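Long-range contacts in soluble lytic tranglycosilase B3 (Pseudomonas aeruginosa, PDB 5AO8), which probably cleaves the glycan strands of peptidoglycan as a lytic transglycosylase in the turnover of the bacterial cell wall: residues Leu107-Gly112 against Asp341-Gly346; Trp97-Gly102 against Ser329-Leu334; Gly142-Tyr147 against Gln204-Pro209. All coordinates share one frame; numbering follows the deposited sequence.

Overall arrangement
The three contacts lie in the lysozyme-like transglycosylase region around the groove that holds the sugars. Their centres are about 15 to 17 Å apart. Interactions 1 and 2 share helix 330-342: interaction 2 uses its start and interaction 1 its end. The partner helices, 96-103 and 106-118, follow each other in the chain. Along the chain the segments of interactions 1 and 2 alternate, and interaction 3 is nested inside the loops closed by both. R108 and Y147 join interactions 1 and 3, and Y332 and E144 join interactions 2 and 3. Segments far apart in sequence thus line one groove, which holds NM9 and the adjoining NAG of chain C.

Interaction 1 of 3, residues Leu107-Gly112 against Asp341-Gly346; sequences LRVRQG and DSFKGG. With NM9 (methyl 2-acetamido-3-O-[(2R)-1-amino-1-oxopropan-2-yl]-2-deoxy-beta-D-glucopyranoside), chain B.
F343 and V109 bring the two segments together, with their CA atoms 6.2 Å apart. The F343 ring reaches the helix with one corner: CE1 is 3.5 Å from V109 O and also 3.5 Å from G112 CA. V109 O and R108 O lie at the ring edge, near its plane. G112 O sits over one face, displaced toward the rim. G112 has no side chain, and this lets the ring lie close against the helix.

V109 packs on the residue before the phenylalanine. Its CG1 is 3.7 Å from S342 O and 4.0 Å from S342 CB. The torsion that sets this methyl against S342 is chi1 at -179°, with CG1 anti to the backbone N. No hydrogen bond crosses between the segments. S342 OG is instead bonded to L338 O, one turn back in its own helix.

The F343 end is shaped by a Schellman motif that closes helix 330-342. G346 N bonds to D341 O at 2.9 Å, and G345 N bonds to S342 O at 3.1 Å. G345 is the C-prime residue, with positive phi.

R108 faces the sugar groove. Its NH2 donates to O1 of NM9 at 2.8 Å, with a bent N-H...O angle of 132°. The ligand oxygen lies at the guanidinium edge. N146 OD1 accepts from R108 NE, which gives the group a second hold.

Helix 106-118 therefore packs on the end of helix 330-342, where L339 also touches R108 and V109. Helix 134-145 adds V138 and A139 against F343.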
loop_
_atom_site.group_PDB
_atom_site.type_symbol
_atom_site.label_atom_id
_atom_site.label_comp_id
_atom_site.label_asym_id
_atom_site.label_seq_id
_atom_site.Cartn_x
_atom_site.Cartn_y
_atom_site.Cartn_z
ATOM N N LEU A 107 2.271 -2.631 20.381
ATOM C CA LEU A 107 3.003 -1.395 20.634
ATOM C C LEU A 107 2.451 -0.339 19.665
ATOM O O LEU A 107 2.134 0.789 20.069
ATOM C CB LEU A 107 4.517 -1.601 20.493
ATOM C CG LEU A 107 5.051 -2.589 21.563
ATOM C CD1 LEU A 107 6.504 -3.101 21.303
ATOM C CD2 LEU A 107 4.917 -2.032 23.000
ATOM N N ARG A 108 2.225 -0.733 18.418
ATOM C CA ARG A 108 1.779 0.245 17.425
ATOM C C ARG A 108 0.319 0.610 17.638
ATOM O O ARG A 108 -0.055 1.767 17.461
ATOM C CB ARG A 108 1.985 -0.269 16.010
ATOM C CG ARG A 108 1.537 0.715 14.966
ATOM C CD ARG A 108 1.877 0.161 13.626
ATOM N NE ARG A 108 3.269 0.418 13.298
ATOM C CZ ARG A 108 4.028 -0.393 12.587
ATOM N NH1 ARG A 108 3.544 -1.535 12.149
ATOM N NH2 ARG A 108 5.276 -0.055 12.321
ATOM N N VAL A 109 -0.502 -0.372 18.030
ATOM C CA VAL A 109 -1.887 -0.096 18.435
ATOM C C VAL A 109 -1.908 0.921 19.568
ATOM O O VAL A 109 -2.535 1.961 19.456
ATOM C CB VAL A 109 -2.625 -1.392 18.848
ATOM C CG1 VAL A 109 -4.044 -1.113 19.245
ATOM C CG2 VAL A 109 -2.629 -2.351 17.713
ATOM N N ARG A 110 -1.176 0.679 20.639
ATOM C CA ARG A 110 -1.275 1.620 21.724
ATOM C C ARG A 110 -0.666 2.978 21.349
ATOM O O ARG A 110 -1.205 3.994 21.738
ATOM C CB ARG A 110 -0.643 1.069 22.997
ATOM C CG ARG A 110 0.815 1.055 23.037
ATOM C CD ARG A 110 1.270 1.112 24.483
ATOM N NE ARG A 110 2.738 1.177 24.552
ATOM C CZ ARG A 110 3.498 0.422 25.337
ATOM N NH1 ARG A 110 2.963 -0.460 26.171
ATOM N NH2 ARG A 110 4.800 0.551 25.287
ATOM N N GLN A 111 0.408 3.025 20.576
ATOM C CA GLN A 111 0.975 4.337 20.255
ATOM C C GLN A 111 -0.055 5.093 19.409
ATOM O O GLN A 111 -0.226 6.310 19.552
ATOM C CB GLN A 111 2.317 4.221 19.549
ATOM C CG GLN A 111 3.160 5.501 19.691
ATOM C CD GLN A 111 4.441 5.474 18.826
ATOM O OE1 GLN A 111 4.939 4.399 18.480
ATOM N NE2 GLN A 111 4.963 6.658 18.464
ATOM N N GLY A 112 -0.818 4.350 18.609
ATOM C CA GLY A 112 -1.833 4.961 17.774
ATOM C C GLY A 112 -2.993 5.483 18.585
ATOM O O GLY A 112 -3.592 6.484 18.254
ATOM N N ASP A 341 -9.456 -0.510 13.119
ATOM C CA ASP A 341 -10.427 -1.208 13.956
ATOM C C ASP A 341 -9.850 -1.444 15.350
ATOM O O ASP A 341 -10.559 -1.397 16.333
ATOM C CB ASP A 341 -10.811 -2.589 13.387
ATOM C CG ASP A 341 -11.651 -2.521 12.110
ATOM O OD1 ASP A 341 -12.179 -1.464 11.734
ATOM O OD2 ASP A 341 -11.795 -3.574 11.458
ATOM N N SER A 342 -8.549 -1.688 15.433
ATOM C CA SER A 342 -7.946 -2.056 16.710
ATOM C C SER A 342 -7.911 -0.903 17.673
ATOM O O SER A 342 -7.711 -1.114 18.862
ATOM C CB SER A 342 -6.509 -2.581 16.527
ATOM O OG SER A 342 -6.519 -3.699 15.651
ATOM N N PHE A 343 -8.077 0.324 17.198
ATOM C CA PHE A 343 -7.901 1.470 18.114
ATOM C C PHE A 343 -9.135 1.556 18.994
ATOM O O PHE A 343 -9.124 2.188 20.052
ATOM C CB PHE A 343 -7.713 2.825 17.373
ATOM C CG PHE A 343 -6.459 2.943 16.584
ATOM C CD1 PHE A 343 -5.240 2.554 17.097
ATOM C CD2 PHE A 343 -6.498 3.504 15.330
ATOM C CE1 PHE A 343 -4.080 2.694 16.359
ATOM C CE2 PHE A 343 -5.326 3.654 14.559
ATOM C CZ PHE A 343 -4.128 3.273 15.068
ATOM N N LYS A 344 -10.213 0.986 18.482
ATOM C CA LYS A 344 -11.493 0.929 19.172
ATOM C C LYS A 344 -11.744 -0.470 19.706
ATOM O O LYS A 344 -12.874 -0.826 20.006
ATOM C CB LYS A 344 -12.651 1.319 18.240
ATOM C CG LYS A 344 -12.650 2.774 17.754
ATOM C CD LYS A 344 -13.280 3.701 18.786
ATOM C CE LYS A 344 -14.058 4.874 18.151
ATOM N NZ LYS A 344 -13.178 5.707 17.298
ATOM N N GLY A 345 -10.713 -1.297 19.782
ATOM C CA GLY A 345 -10.880 -2.630 20.342
ATOM C C GLY A 345 -11.393 -3.703 19.436
ATOM O O GLY A 345 -11.683 -4.803 19.905
ATOM N N GLY A 346 -11.518 -3.403 18.152
ATOM C CA GLY A 346 -11.870 -4.412 17.181
ATOM C C GLY A 346 -10.604 -4.942 16.558
ATOM O O GLY A 346 -9.575 -5.000 17.197
HETATM C C3A NM9 B . 8.455 -2.496 6.037
HETATM C C1 NM9 B . 8.105 -0.701 10.561
HETATM N N3A NM9 B . 10.931 -3.097 6.663
HETATM O O4 NM9 B . 7.904 0.902 6.726
HETATM O O7 NM9 B . 6.550 -3.937 10.719
HETATM C C1B NM9 B . 8.473 -0.377 12.920
HETATM C C3B NM9 B . 7.706 -3.151 4.907
HETATM C C2 NM9 B . 7.624 -1.644 9.453
HETATM C C3E NM9 B . 9.496 -3.468 6.669
HETATM C C3 NM9 B . 7.977 -1.108 8.052
HETATM C C4 NM9 B . 7.427 0.285 7.932
HETATM C C5 NM9 B . 7.930 1.092 9.138
HETATM C C6 NM9 B . 7.326 2.451 9.120
HETATM C C7 NM9 B . 7.718 -4.021 10.321
HETATM C C8 NM9 B . 8.620 -5.303 10.502
HETATM N N2 NM9 B . 8.338 -2.875 9.648
HETATM O OCA NM9 B . 9.159 -4.525 7.187
HETATM O O1 NM9 B . 7.796 -1.130 11.910
HETATM O O3 NM9 B . 7.483 -1.977 6.985
HETATM O O6 NM9 B . 5.934 2.135 9.336
HETATM O O5 NM9 B . 7.500 0.523 10.336
#

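Interaction 2 of 3, residues Trp97-Gly102 against Ser329-Leu334; sequences WKYLEG and SSAYAL. With NAG (2-acetamido-2-deoxy-beta-D-glucopyranose), chain C.
Y99 carries most of the contact from helix 96-103, and its ring extends toward the start of helix 330-342. CG is anti to the backbone N (chi1 -179°), which sends the ring across to A331. One ring edge touches the backbone there: CE2 is 3.6 Å from A331 O, and the oxygen lies near the ring plane. On the same side, CD2 is 4.1 Å from A331 CB. The hydroxyl goes further, to Y332. Y99 OH is 3.6 Å from Y332 CB and lies at the edge of the Y332 ring. It also makes a weak hydrogen bond of 3.3 Å with O6 of the NAG of chain C. Y332 CD2 comes 3.8 Å from C6 of the same NAG. The Y332 hydroxyl makes a weak hydrogen bond to E144 OE2. The guanidinium of R94 adds a cation-pi contact to Y99.

The two helix segments run roughly the same way, with axes 10.1 Å apart and a crossing angle of -38°. They are part of the helical, lysozyme-like transglycosylase domain and meet beside its sugar groove. Helix 330-342 begins here. S329 is its N-cap, and S329 OG accepts from Y332 N in a nearly straight bond (171°).

L100 follows Y99 and packs further along the partner helix. Its CD2 lies 4.2 Å from A331 O, while CD1 meets L334 CD2 at the same distance. Both leucines are buried, and the L100 side chain also touches W353.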
loop_
_atom_site.group_PDB
_atom_site.type_symbol
_atom_site.label_atom_id
_atom_site.label_comp_id
_atom_site.label_asym_id
_atom_site.label_seq_id
_atom_site.Cartn_x
_atom_site.Cartn_y
_atom_site.Cartn_z
ATOM N N TRP A 97 0.361 -13.346 7.124
ATOM C CA TRP A 97 0.300 -13.595 8.553
ATOM C C TRP A 97 1.408 -12.842 9.294
ATOM O O TRP A 97 1.155 -12.251 10.338
ATOM C CB TRP A 97 0.393 -15.091 8.843
ATOM C CG TRP A 97 0.791 -15.380 10.259
ATOM C CD1 TRP A 97 -0.025 -15.388 11.354
ATOM C CD2 TRP A 97 2.113 -15.692 10.742
ATOM N NE1 TRP A 97 0.701 -15.690 12.487
ATOM C CE2 TRP A 97 2.014 -15.877 12.137
ATOM C CE3 TRP A 97 3.367 -15.831 10.130
ATOM C CZ2 TRP A 97 3.122 -16.194 12.928
ATOM C CZ3 TRP A 97 4.458 -16.144 10.916
ATOM C CH2 TRP A 97 4.330 -16.321 12.300
ATOM N N LYS A 98 2.629 -12.856 8.764
ATOM C CA LYS A 98 3.771 -12.279 9.483
ATOM C C LYS A 98 3.672 -10.763 9.396
ATOM O O LYS A 98 3.752 -10.052 10.394
ATOM C CB LYS A 98 5.119 -12.772 8.912
ATOM C CG LYS A 98 6.379 -12.192 9.628
ATOM C CD LYS A 98 6.449 -12.595 11.109
ATOM C CE LYS A 98 7.466 -11.770 11.877
ATOM N NZ LYS A 98 6.888 -10.479 12.352
ATOM N N TYR A 99 3.512 -10.293 8.172
ATOM C CA TYR A 99 3.277 -8.898 7.875
ATOM C C TYR A 99 2.208 -8.241 8.742
ATOM O O TYR A 99 2.335 -7.066 9.088
ATOM C CB TYR A 99 2.871 -8.774 6.424
ATOM C CG TYR A 99 2.617 -7.370 6.009
ATOM C CD1 TYR A 99 3.663 -6.542 5.655
ATOM C CD2 TYR A 99 1.336 -6.880 5.931
ATOM C CE1 TYR A 99 3.441 -5.264 5.252
ATOM C CE2 TYR A 99 1.104 -5.606 5.534
ATOM C CZ TYR A 99 2.165 -4.798 5.191
ATOM O OH TYR A 99 1.966 -3.510 4.795
ATOM N N LEU A 100 1.146 -8.977 9.080
ATOM C CA LEU A 100 0.077 -8.427 9.920
ATOM C C LEU A 100 0.484 -8.379 11.393
ATOM O O LEU A 100 0.016 -7.521 12.122
ATOM C CB LEU A 100 -1.221 -9.221 9.753
ATOM C CG LEU A 100 -1.911 -9.073 8.393
ATOM C CD1 LEU A 100 -3.036 -10.052 8.285
ATOM C CD2 LEU A 100 -2.434 -7.665 8.204
ATOM N N GLU A 101 1.377 -9.264 11.815
ATOM C CA GLU A 101 1.848 -9.281 13.194
ATOM C C GLU A 101 2.817 -8.138 13.439
ATOM O O GLU A 101 3.019 -7.714 14.569
ATOM C CB GLU A 101 2.484 -10.632 13.524
ATOM C CG GLU A 101 1.424 -11.745 13.706
ATOM C CD GLU A 101 1.963 -13.022 14.364
ATOM O OE1 GLU A 101 3.163 -13.337 14.189
ATOM O OE2 GLU A 101 1.180 -13.719 15.053
ATOM N N GLY A 102 3.414 -7.637 12.370
ATOM C CA GLY A 102 4.201 -6.430 12.441
ATOM C C GLY A 102 3.287 -5.241 12.506
ATOM O O GLY A 102 3.359 -4.428 13.411
ATOM N N SER A 329 -1.282 -2.624 -2.359
ATOM C CA SER A 329 -1.095 -3.964 -1.854
ATOM C C SER A 329 -2.288 -4.300 -0.934
ATOM O O SER A 329 -2.566 -3.595 0.052
ATOM C CB SER A 329 0.216 -4.065 -1.099
ATOM O OG SER A 329 0.142 -5.123 -0.150
ATOM N N SER A 330 -3.014 -5.349 -1.276
ATOM C CA SER A 330 -4.133 -5.806 -0.474
ATOM C C SER A 330 -3.699 -6.204 0.962
ATOM O O SER A 330 -4.478 -6.032 1.885
ATOM C CB SER A 330 -4.820 -6.990 -1.157
ATOM O OG SER A 330 -3.852 -8.004 -1.339
ATOM N N ALA A 331 -2.475 -6.706 1.153
ATOM C CA ALA A 331 -1.966 -6.993 2.502
ATOM C C ALA A 331 -1.903 -5.716 3.350
ATOM O O ALA A 331 -2.321 -5.692 4.512
ATOM C CB ALA A 331 -0.605 -7.629 2.419
ATOM N N TYR A 332 -1.384 -4.660 2.736
ATOM C CA TYR A 332 -1.327 -3.339 3.349
ATOM C C TYR A 332 -2.702 -2.817 3.645
ATOM O O TYR A 332 -2.909 -2.318 4.714
ATOM C CB TYR A 332 -0.576 -2.355 2.453
ATOM C CG TYR A 332 -0.621 -0.901 2.855
ATOM C CD1 TYR A 332 -1.658 -0.078 2.439
ATOM C CD2 TYR A 332 0.379 -0.348 3.624
ATOM C CE1 TYR A 332 -1.698 1.274 2.791
ATOM C CE2 TYR A 332 0.357 1.007 3.983
ATOM C CZ TYR A 332 -0.685 1.809 3.543
ATOM O OH TYR A 332 -0.726 3.148 3.868
ATOM N N ALA A 333 -3.636 -2.908 2.711
ATOM C CA ALA A 333 -4.937 -2.294 2.964
ATOM C C ALA A 333 -5.693 -3.068 4.053
ATOM O O ALA A 333 -6.376 -2.490 4.841
ATOM C CB ALA A 333 -5.755 -2.197 1.711
ATOM N N LEU A 334 -5.486 -4.362 4.133
ATOM C CA LEU A 334 -6.046 -5.158 5.205
ATOM C C LEU A 334 -5.427 -4.767 6.558
ATOM O O LEU A 334 -6.134 -4.550 7.520
ATOM C CB LEU A 334 -5.844 -6.657 4.892
ATOM C CG LEU A 334 -6.423 -7.676 5.875
ATOM C CD1 LEU A 334 -7.943 -7.513 5.994
ATOM C CD2 LEU A 334 -6.056 -9.149 5.486
HETATM C C1 NAG C . 6.848 1.430 5.872
HETATM C C2 NAG C . 7.523 2.370 4.876
HETATM C C3 NAG C . 6.556 2.898 3.814
HETATM C C4 NAG C . 5.675 1.775 3.252
HETATM C C5 NAG C . 5.086 0.977 4.408
HETATM C C6 NAG C . 4.115 -0.150 4.058
HETATM C C7 NAG C . 9.497 3.793 5.423
HETATM C C8 NAG C . 10.098 4.979 6.195
HETATM N N2 NAG C . 8.093 3.468 5.599
HETATM O O3 NAG C . 7.278 3.512 2.763
HETATM O O4 NAG C . 4.697 2.462 2.457
HETATM O O5 NAG C . 6.175 0.424 5.171
HETATM O O6 NAG C . 4.519 -1.352 4.712
HETATM O O7 NAG C . 10.150 3.135 4.680
#

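Interaction 3 of 3, residues Gly142-Tyr147 against Gln204-Pro209; sequences GMESNY and QTQFIP. With NAG (2-acetamido-2-deoxy-beta-D-glucopyranose), chain C; NM9 (methyl 2-acetamido-3-O-[(2R)-1-amino-1-oxopropan-2-yl]-2-deoxy-beta-D-glucopyranoside), chain B; NAG (2-acetamido-2-deoxy-beta-D-glucopyranose), chain D.
S145 and Q204 approach to 5.5 Å between CA atoms, and E144 and T205 to 6.0 Å. One segment is the end of helix 134-145; the other has no regular structure. N146 leaves the helix with positive phi.

S145 OG donates to Q204 O at 2.7 Å. The donor is tilted 16° from the carbonyl plane. The hydroxyl sits between the backbone N and the carbonyl carbon (chi1 67°), which turns it toward Q204.

E144 is bent at chi2 (-58°). Its OE1 comes 3.1 Å from Q206 CB and accepts from O4 of the NAG of chain C at 2.6 Å. The E144 carboxylate and Q206 amide are nearly coplanar, and Q206 OE1 accepts from O3 of that sugar at 3.0 Å. Q206 NE2 is bonded to G203 O.

Backbone atoms complete the grip. E144 O accepts from N2 of this NAG, and M143 O accepts from O6 of NM9. I208 N donates to O7 of the NAG of chain D at 3.1 Å.

The contact thus lines the sugar groove. Helix 330-342 packs on M143, helix 231-244 on Q204 and T205, and helix 170-186 on I208 and P209.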
loop_
_atom_site.group_PDB
_atom_site.type_symbol
_atom_site.label_atom_id
_atom_site.label_comp_id
_atom_site.label_asym_id
_atom_site.label_seq_id
_atom_site.Cartn_x
_atom_site.Cartn_y
_atom_site.Cartn_z
ATOM N N GLY A 142 0.451 5.364 11.147
ATOM C CA GLY A 142 1.195 4.299 11.807
ATOM C C GLY A 142 1.884 3.349 10.862
ATOM O O GLY A 142 3.046 2.991 11.068
ATOM N N MET A 143 1.156 2.911 9.837
ATOM C CA MET A 143 1.700 2.021 8.810
ATOM C C MET A 143 2.859 2.634 8.002
ATOM O O MET A 143 3.856 1.977 7.666
ATOM C CB MET A 143 0.584 1.613 7.845
ATOM C CG MET A 143 -0.459 0.647 8.436
ATOM S SD MET A 143 0.278 -0.831 9.086
ATOM C CE MET A 143 0.924 -1.543 7.589
ATOM N N GLU A 144 2.705 3.903 7.655
ATOM C CA GLU A 144 3.668 4.584 6.763
ATOM C C GLU A 144 4.970 4.997 7.449
ATOM O O GLU A 144 6.043 4.783 6.928
ATOM C CB GLU A 144 3.011 5.806 6.148
ATOM C CG GLU A 144 1.945 5.460 5.126
ATOM C CD GLU A 144 2.450 4.587 3.937
ATOM O OE1 GLU A 144 3.659 4.618 3.585
ATOM O OE2 GLU A 144 1.626 3.855 3.351
ATOM N N SER A 145 4.877 5.553 8.641
ATOM C CA SER A 145 6.055 6.092 9.286
ATOM C C SER A 145 6.084 5.827 10.781
ATOM O O SER A 145 6.816 6.490 11.483
ATOM C CB SER A 145 6.126 7.613 9.022
ATOM O OG SER A 145 5.067 8.324 9.650
ATOM N N ASN A 146 5.281 4.872 11.270
ATOM C CA ASN A 146 5.052 4.708 12.716
ATOM C C ASN A 146 4.757 6.045 13.449
ATOM O O ASN A 146 5.347 6.374 14.474
ATOM C CB ASN A 146 6.243 4.000 13.369
ATOM C CG ASN A 146 5.899 3.433 14.713
ATOM O OD1 ASN A 146 5.421 2.310 14.814
ATOM N ND2 ASN A 146 6.107 4.220 15.768
ATOM N N TYR A 147 3.789 6.782 12.923
ATOM C CA TYR A 147 3.297 8.032 13.516
ATOM C C TYR A 147 4.381 9.155 13.569
ATOM O O TYR A 147 4.405 10.010 14.462
ATOM C CB TYR A 147 2.736 7.767 14.898
ATOM C CG TYR A 147 1.809 6.556 14.968
ATOM C CD1 TYR A 147 0.494 6.593 14.504
ATOM C CD2 TYR A 147 2.247 5.396 15.532
ATOM C CE1 TYR A 147 -0.325 5.475 14.602
ATOM C CE2 TYR A 147 1.463 4.323 15.629
ATOM C CZ TYR A 147 0.166 4.351 15.168
ATOM O OH TYR A 147 -0.605 3.186 15.248
ATOM N N GLN A 204 6.141 12.024 6.871
ATOM C CA GLN A 204 5.314 11.298 7.790
ATOM C C GLN A 204 4.227 10.477 7.094
ATOM O O GLN A 204 3.731 9.483 7.611
ATOM C CB GLN A 204 4.660 12.249 8.748
ATOM C CG GLN A 204 5.661 12.959 9.603
ATOM C CD GLN A 204 5.045 13.528 10.838
ATOM O OE1 GLN A 204 4.196 12.912 11.474
ATOM N NE2 GLN A 204 5.465 14.709 11.191
ATOM N N THR A 205 3.883 10.921 5.911
ATOM C CA THR A 205 2.871 10.307 5.083
ATOM C C THR A 205 3.408 9.337 4.059
ATOM O O THR A 205 2.659 8.609 3.489
ATOM C CB THR A 205 2.134 11.409 4.330
ATOM O OG1 THR A 205 3.095 12.208 3.611
ATOM C CG2 THR A 205 1.437 12.293 5.288
ATOM N N GLN A 206 4.683 9.438 3.746
ATOM C CA GLN A 206 5.316 8.681 2.664
ATOM C C GLN A 206 4.632 8.970 1.330
ATOM O O GLN A 206 4.430 8.070 0.503
ATOM C CB GLN A 206 5.343 7.195 2.997
ATOM C CG GLN A 206 6.144 6.875 4.242
ATOM C CD GLN A 206 7.680 7.084 4.047
ATOM O OE1 GLN A 206 8.349 6.300 3.372
ATOM N NE2 GLN A 206 8.217 8.138 4.639
ATOM N N PHE A 207 4.336 10.255 1.102
ATOM C CA PHE A 207 3.917 10.699 -0.226
ATOM C C PHE A 207 5.132 10.666 -1.146
ATOM O O PHE A 207 6.204 11.114 -0.760
ATOM C CB PHE A 207 3.349 12.114 -0.221
ATOM C CG PHE A 207 1.909 12.256 0.280
ATOM C CD1 PHE A 207 1.156 11.197 0.718
ATOM C CD2 PHE A 207 1.302 13.484 0.234
ATOM C CE1 PHE A 207 -0.139 11.387 1.110
ATOM C CE2 PHE A 207 0.008 13.660 0.628
ATOM C CZ PHE A 207 -0.704 12.621 1.059
ATOM N N ILE A 208 4.989 10.165 -2.361
ATOM C CA ILE A 208 5.937 10.534 -3.398
ATOM C C ILE A 208 5.730 11.994 -3.836
ATOM O O ILE A 208 4.664 12.549 -3.671
ATOM C CB ILE A 208 5.841 9.606 -4.602
ATOM C CG1 ILE A 208 4.526 9.790 -5.343
ATOM C CG2 ILE A 208 5.940 8.160 -4.152
ATOM C CD1 ILE A 208 4.347 8.729 -6.468
ATOM N N PRO A 209 6.766 12.621 -4.387
ATOM C CA PRO A 209 6.711 14.049 -4.729
ATOM C C PRO A 209 5.488 14.422 -5.585
ATOM O O PRO A 209 4.791 15.383 -5.238
ATOM C CB PRO A 209 8.051 14.289 -5.469
ATOM C CG PRO A 209 9.006 13.252 -4.888
ATOM C CD PRO A 209 8.124 12.048 -4.529
HETATM C C1 NAG C . 6.848 1.430 5.872
HETATM C C2 NAG C . 7.523 2.370 4.876
HETATM C C3 NAG C . 6.556 2.898 3.814
HETATM C C4 NAG C . 5.675 1.775 3.252
HETATM C C5 NAG C . 5.086 0.977 4.408
HETATM C C6 NAG C . 4.115 -0.150 4.058
HETATM C C7 NAG C . 9.497 3.793 5.423
HETATM C C8 NAG C . 10.098 4.979 6.195
HETATM N N2 NAG C . 8.093 3.468 5.599
HETATM O O3 NAG C . 7.278 3.512 2.763
HETATM O O4 NAG C . 4.697 2.462 2.457
HETATM O O5 NAG C . 6.175 0.424 5.171
HETATM O O6 NAG C . 4.519 -1.352 4.712
HETATM O O7 NAG C . 10.150 3.135 4.680
HETATM C C3A NM9 B . 8.455 -2.496 6.037
HETATM C C1 NM9 B . 8.105 -0.701 10.561
HETATM N N3A NM9 B . 10.931 -3.097 6.663
HETATM O O4 NM9 B . 7.904 0.902 6.726
HETATM O O7 NM9 B . 6.550 -3.937 10.719
HETATM C C1B NM9 B . 8.473 -0.377 12.920
HETATM C C3B NM9 B . 7.706 -3.151 4.907
HETATM C C2 NM9 B . 7.624 -1.644 9.453
HETATM C C3E NM9 B . 9.496 -3.468 6.669
HETATM C C3 NM9 B . 7.977 -1.108 8.052
HETATM C C4 NM9 B . 7.427 0.285 7.932
HETATM C C5 NM9 B . 7.930 1.092 9.138
HETATM C C6 NM9 B . 7.326 2.451 9.120
HETATM C C7 NM9 B . 7.718 -4.021 10.321
HETATM C C8 NM9 B . 8.620 -5.303 10.502
HETATM N N2 NM9 B . 8.338 -2.875 9.648
HETATM O OCA NM9 B . 9.159 -4.525 7.187
HETATM O O1 NM9 B . 7.796 -1.130 11.910
HETATM O O3 NM9 B . 7.483 -1.977 6.985
HETATM O O6 NM9 B . 5.934 2.135 9.336
HETATM O O5 NM9 B . 7.500 0.523 10.336
HETATM C C1 NAG D . 2.469 5.011 -3.956
HETATM C C2 NAG D . 1.740 6.324 -3.948
HETATM C C3 NAG D . 0.632 6.286 -4.985
HETATM C C4 NAG D . 1.216 6.007 -6.361
HETATM C C5 NAG D . 2.192 4.811 -6.362
HETATM C C6 NAG D . 3.067 4.779 -7.601
HETATM C C7 NAG D . 1.536 7.798 -2.018
HETATM C C8 NAG D . 0.908 7.982 -0.670
HETATM N N2 NAG D . 1.234 6.660 -2.647
HETATM O O1 NAG D . 3.361 5.004 -2.879
HETATM O O3 NAG D . -0.048 7.541 -4.969
HETATM O O4 NAG D . 0.157 5.742 -7.273
HETATM O O5 NAG D . 3.091 4.808 -5.230
HETATM O O6 NAG D . 4.368 4.274 -7.338
HETATM O O7 NAG D . 2.288 8.657 -2.538
#